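Side-chain contacts in ABC transporter substrate binding protein (Ribose) (Agrobacterium vitis, PDB 4WUT), which probably binds a sugar in the periplasm and delivers it to an ABC transporter, and holds beta-D-fucopyranose between its two lobes: residues L278-L282 and S283-V287; S267-M270 and G271-V275. One frame throughout, in Å; residues are numbered along the deposited sequence.

Contact 1 of 2, residues L278-L282 and S283-V287; sequences LLKLL and SKEKV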
# COMPACT_ATOMS: atom_id res chain seq x y z
N LEU A 278 19.26 -0.80 -5.14
CA LEU A 278 19.68 -1.25 -6.47
C LEU A 278 21.05 -0.69 -6.86
O LEU A 278 21.87 -1.40 -7.43
CB LEU A 278 18.63 -0.88 -7.51
CG LEU A 278 17.38 -1.75 -7.43
CD1 LEU A 278 16.27 -1.15 -8.30
CD2 LEU A 278 17.66 -3.22 -7.81
N LEU A 279 21.32 0.57 -6.52
CA LEU A 279 22.62 1.16 -6.81
C LEU A 279 23.73 0.40 -6.08
O LEU A 279 24.80 0.20 -6.63
CB LEU A 279 22.63 2.65 -6.43
CG LEU A 279 21.75 3.54 -7.31
CD1 LEU A 279 21.68 4.94 -6.75
CD2 LEU A 279 22.26 3.55 -8.76
N LYS A 280 23.46 -0.03 -4.85
CA LYS A 280 24.42 -0.85 -4.12
C LYS A 280 24.64 -2.19 -4.81
O LYS A 280 25.76 -2.64 -4.99
CB LYS A 280 23.96 -1.10 -2.69
CG LYS A 280 24.05 0.10 -1.76
CD LYS A 280 23.57 -0.29 -0.38
CE LYS A 280 23.59 0.89 0.58
NZ LYS A 280 24.70 0.73 1.55
N LEU A 281 23.55 -2.84 -5.20
CA LEU A 281 23.65 -4.11 -5.89
C LEU A 281 24.41 -3.97 -7.22
O LEU A 281 25.13 -4.89 -7.64
CB LEU A 281 22.26 -4.69 -6.12
CG LEU A 281 21.50 -5.12 -4.87
CD1 LEU A 281 20.01 -5.33 -5.14
CD2 LEU A 281 22.12 -6.37 -4.29
N LEU A 282 24.23 -2.85 -7.90
CA LEU A 282 24.90 -2.62 -9.18
C LEU A 282 26.40 -2.43 -8.96
O LEU A 282 27.19 -2.62 -9.88
CB LEU A 282 24.30 -1.42 -9.90
CG LEU A 282 22.92 -1.68 -10.53
CD1 LEU A 282 22.19 -0.38 -10.88
CD2 LEU A 282 23.08 -2.54 -11.77
N SER A 283 26.79 -2.06 -7.75
CA SER A 283 28.20 -2.00 -7.36
C SER A 283 28.64 -3.26 -6.60
O SER A 283 29.67 -3.25 -5.91
CB SER A 283 28.46 -0.75 -6.51
OG SER A 283 28.50 0.42 -7.30
N LYS A 284 27.87 -4.33 -6.76
CA LYS A 284 28.19 -5.64 -6.17
C LYS A 284 28.47 -5.55 -4.67
O LYS A 284 29.31 -6.27 -4.13
CB LYS A 284 29.38 -6.27 -6.91
CG LYS A 284 29.29 -6.10 -8.43
CD LYS A 284 30.03 -7.20 -9.20
CE LYS A 284 29.94 -7.00 -10.71
NZ LYS A 284 31.24 -6.55 -11.30
N GLU A 285 27.73 -4.68 -4.00
CA GLU A 285 27.78 -4.54 -2.55
C GLU A 285 26.69 -5.36 -1.86
O GLU A 285 25.68 -5.72 -2.50
CB GLU A 285 27.63 -3.07 -2.16
CG GLU A 285 28.70 -2.13 -2.69
CD GLU A 285 28.47 -0.69 -2.27
OE1 GLU A 285 27.56 -0.44 -1.46
OE2 GLU A 285 29.22 0.20 -2.75
N LYS A 286 26.85 -5.57 -0.55
CA LYS A 286 25.92 -6.32 0.27
C LYS A 286 24.81 -5.39 0.64
O LYS A 286 25.05 -4.21 0.90
CB LYS A 286 26.60 -6.77 1.57
CG LYS A 286 27.77 -7.71 1.38
CD LYS A 286 27.29 -9.11 1.15
CE LYS A 286 28.18 -10.10 1.85
NZ LYS A 286 29.56 -10.08 1.31
N VAL A 287 23.58 -5.91 0.68
CA VAL A 287 22.43 -5.14 1.09
C VAL A 287 21.63 -5.90 2.14
O VAL A 287 21.76 -7.11 2.28
CB VAL A 287 21.49 -4.79 -0.09
CG1 VAL A 287 22.25 -4.02 -1.16
CG2 VAL A 287 20.83 -6.05 -0.64
O HOH W 1 26.11 1.59 -8.40
O HOH W 2 26.26 -1.73 1.30

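Contact 2 of 2, residues S267-M270 and G271-V275; sequences SYQM and GEKGV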
# COMPACT_ATOMS: atom_id res chain seq x y z
N SER A 267 6.19 5.69 2.06
CA SER A 267 6.16 5.59 0.60
C SER A 267 7.37 6.26 -0.09
O SER A 267 7.98 5.70 -1.02
CB SER A 267 4.84 6.12 0.04
OG SER A 267 4.61 7.46 0.38
N TYR A 268 7.72 7.45 0.35
CA TYR A 268 8.90 8.12 -0.18
C TYR A 268 10.13 7.25 0.05
O TYR A 268 10.94 7.09 -0.85
CB TYR A 268 9.07 9.48 0.49
CG TYR A 268 10.21 10.34 0.02
CD1 TYR A 268 11.49 10.19 0.53
CD2 TYR A 268 10.00 11.36 -0.91
CE1 TYR A 268 12.54 11.02 0.13
CE2 TYR A 268 11.03 12.17 -1.32
CZ TYR A 268 12.29 12.00 -0.81
OH TYR A 268 13.32 12.83 -1.22
N GLN A 269 10.26 6.69 1.25
CA GLN A 269 11.40 5.85 1.59
C GLN A 269 11.49 4.61 0.69
O GLN A 269 12.58 4.21 0.29
CB GLN A 269 11.36 5.42 3.07
CG GLN A 269 12.66 4.77 3.49
CD GLN A 269 12.67 4.16 4.90
OE1 GLN A 269 11.74 4.35 5.71
NE2 GLN A 269 13.74 3.42 5.20
N MSE A 270 10.35 4.01 0.35
CA MSE A 270 10.37 2.84 -0.52
C MSE A 270 11.03 3.19 -1.85
O MSE A 270 11.84 2.42 -2.39
CB MSE A 270 8.96 2.32 -0.77
CG MSE A 270 8.30 1.70 0.46
SE MSE A 270 6.49 1.12 0.02
CE MSE A 270 5.67 1.31 1.76
N GLY A 271 10.69 4.35 -2.39
CA GLY A 271 11.29 4.80 -3.63
C GLY A 271 12.76 5.16 -3.46
O GLY A 271 13.59 4.72 -4.24
N GLU A 272 13.09 5.96 -2.45
CA GLU A 272 14.46 6.44 -2.29
C GLU A 272 15.40 5.28 -1.96
O GLU A 272 16.42 5.08 -2.63
CB GLU A 272 14.54 7.51 -1.21
CG GLU A 272 15.82 8.33 -1.22
CD GLU A 272 15.94 9.26 -0.04
OE1 GLU A 272 15.35 8.95 1.02
OE2 GLU A 272 16.61 10.30 -0.17
N LYS A 273 15.05 4.51 -0.93
CA LYS A 273 15.90 3.40 -0.51
C LYS A 273 15.81 2.23 -1.48
O LYS A 273 16.74 1.42 -1.59
CB LYS A 273 15.58 2.92 0.90
CG LYS A 273 16.63 1.95 1.42
CD LYS A 273 16.78 1.98 2.91
CE LYS A 273 17.83 0.96 3.32
NZ LYS A 273 18.41 1.22 4.66
N GLY A 274 14.71 2.14 -2.20
CA GLY A 274 14.61 1.14 -3.26
C GLY A 274 15.69 1.36 -4.31
O GLY A 274 16.43 0.43 -4.68
N VAL A 275 15.77 2.58 -4.82
CA VAL A 275 16.76 2.92 -5.82
C VAL A 275 18.17 2.82 -5.20
O VAL A 275 19.09 2.26 -5.80
CB VAL A 275 16.49 4.32 -6.43
CG1 VAL A 275 17.67 4.80 -7.24
CG2 VAL A 275 15.25 4.27 -7.32
O HOH W 3 15.44 12.66 0.20

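Contact 1 of 2, residues L278-L282 and S283-V287
Val287 packs against Lys280 and Leu281 near the C-terminal end of the helix. Its CG1 sits 3.7 Å from Lys280 CB, at the root of the lysine chain. Its CG2 is 3.9 Å from Leu281 CD2, and the two side chains meet at about a right angle. Glu285 crosses the lysine one carbon further along its chain, also nearly at a right angle, with OE1 3.6 Å from Lys280 CG. The charged ends do not touch: Lys280 NZ and Glu285 OE1 are 4.3 Å apart. One water joins them instead. It accepts from Lys280 NZ and donates to Lys286 O and, weakly, to Glu285 OE1. A second water links Leu279 O to Ser283 OG, whose chi1 of -76° puts the hydroxyl beside its own backbone N.

The backbone sets these positions. Glu285 N donates to Lys280 O at 3.0 Å, and Lys284 N donates to Leu281 O at 2.9 Å. Lys284 has a positive phi of 53°, which turns the chain back. On the sheet side, Leu278 and Leu281 touch Val111, and Leu279 and Leu282 touch Ile26. This is a Schellman motif closing helix 267-282, with Lys284 as its C-prime residue.

Contact 2 of 2, residues S267-M270 and G271-V275
Tyr268 and Glu272 are an i, i+4 pair in the N-terminal part of alpha-helix 267-282, in a periplasmic binding protein fold. The carboxylate comes up to the edge of the phenol ring, not over its face. Glu272 OE1 lies near the ring plane, 3.6 Å from Tyr268 CE1. The two flat groups are turned steeply against each other, with their planes 75° apart. The four-residue spacing puts both side chains on one side of the helix. In both, CG is anti to the backbone N (chi1 -177° for Tyr268 and -164° for Glu272), and they leave the backbone in similar directions. The other carboxylate oxygen, Glu272 OE2, serves a water bridge to the phenol hydroxyl and has a long, weak ion pair with Lys51. The Tyr268 side chain touches Asn40 and Ala47 of helix 36-49, and Ser267 OG is hydrogen-bonded to Asn40 ND2.

Gln269 and Lys273 form the next pair round the helix. They run side by side and point the same way, both extended beyond CG. Lys273 CB is 3.3 Å from Gln269 O, so the lysine begins close against the carbonyl that its own N-H binds. Gln269 also touches Thr293, and Lys273 touches Ile291, both on strand 290-298.

Met270, a selenomethionine, is buried. The nearest atoms of its side chain and the bound beta-D-fucopyranose are about 6 Å apart.

The helical backbone fixes the spacing of the pairs. Glu272 N donates to Tyr268 O at 2.9 Å, and Lys273 N to Gln269 O at 2.8 Å. The Gly271 N to Ser267 O bond is weak. The bridging water lies in the plane of the tyrosine ring, 2.6 Å from Tyr268 OH and 2.7 Å from Glu272 OE2, to which it donates.

How the contacts relate
Strand 261-265 leads into helix 267-282, and both contacts use this helix. Contact 2 comes first, at its N-terminal end, and is wholly helical. Contact 1 follows at the C-terminal end and includes the loop that leads to strand 290-298. The two are in series: neither nests in the other nor crosses it, and neither closes a long loop. The centres of contact 1 and contact 2 are about 15 Å apart. Contact 2 lies nearer the sugar and sets the helix against helix 36-49 and strand 290-298. Contact 1 is at the surface, its centre about 25 Å from the centre of the chain, where the helix end rests on strands 25-29 and 110-113.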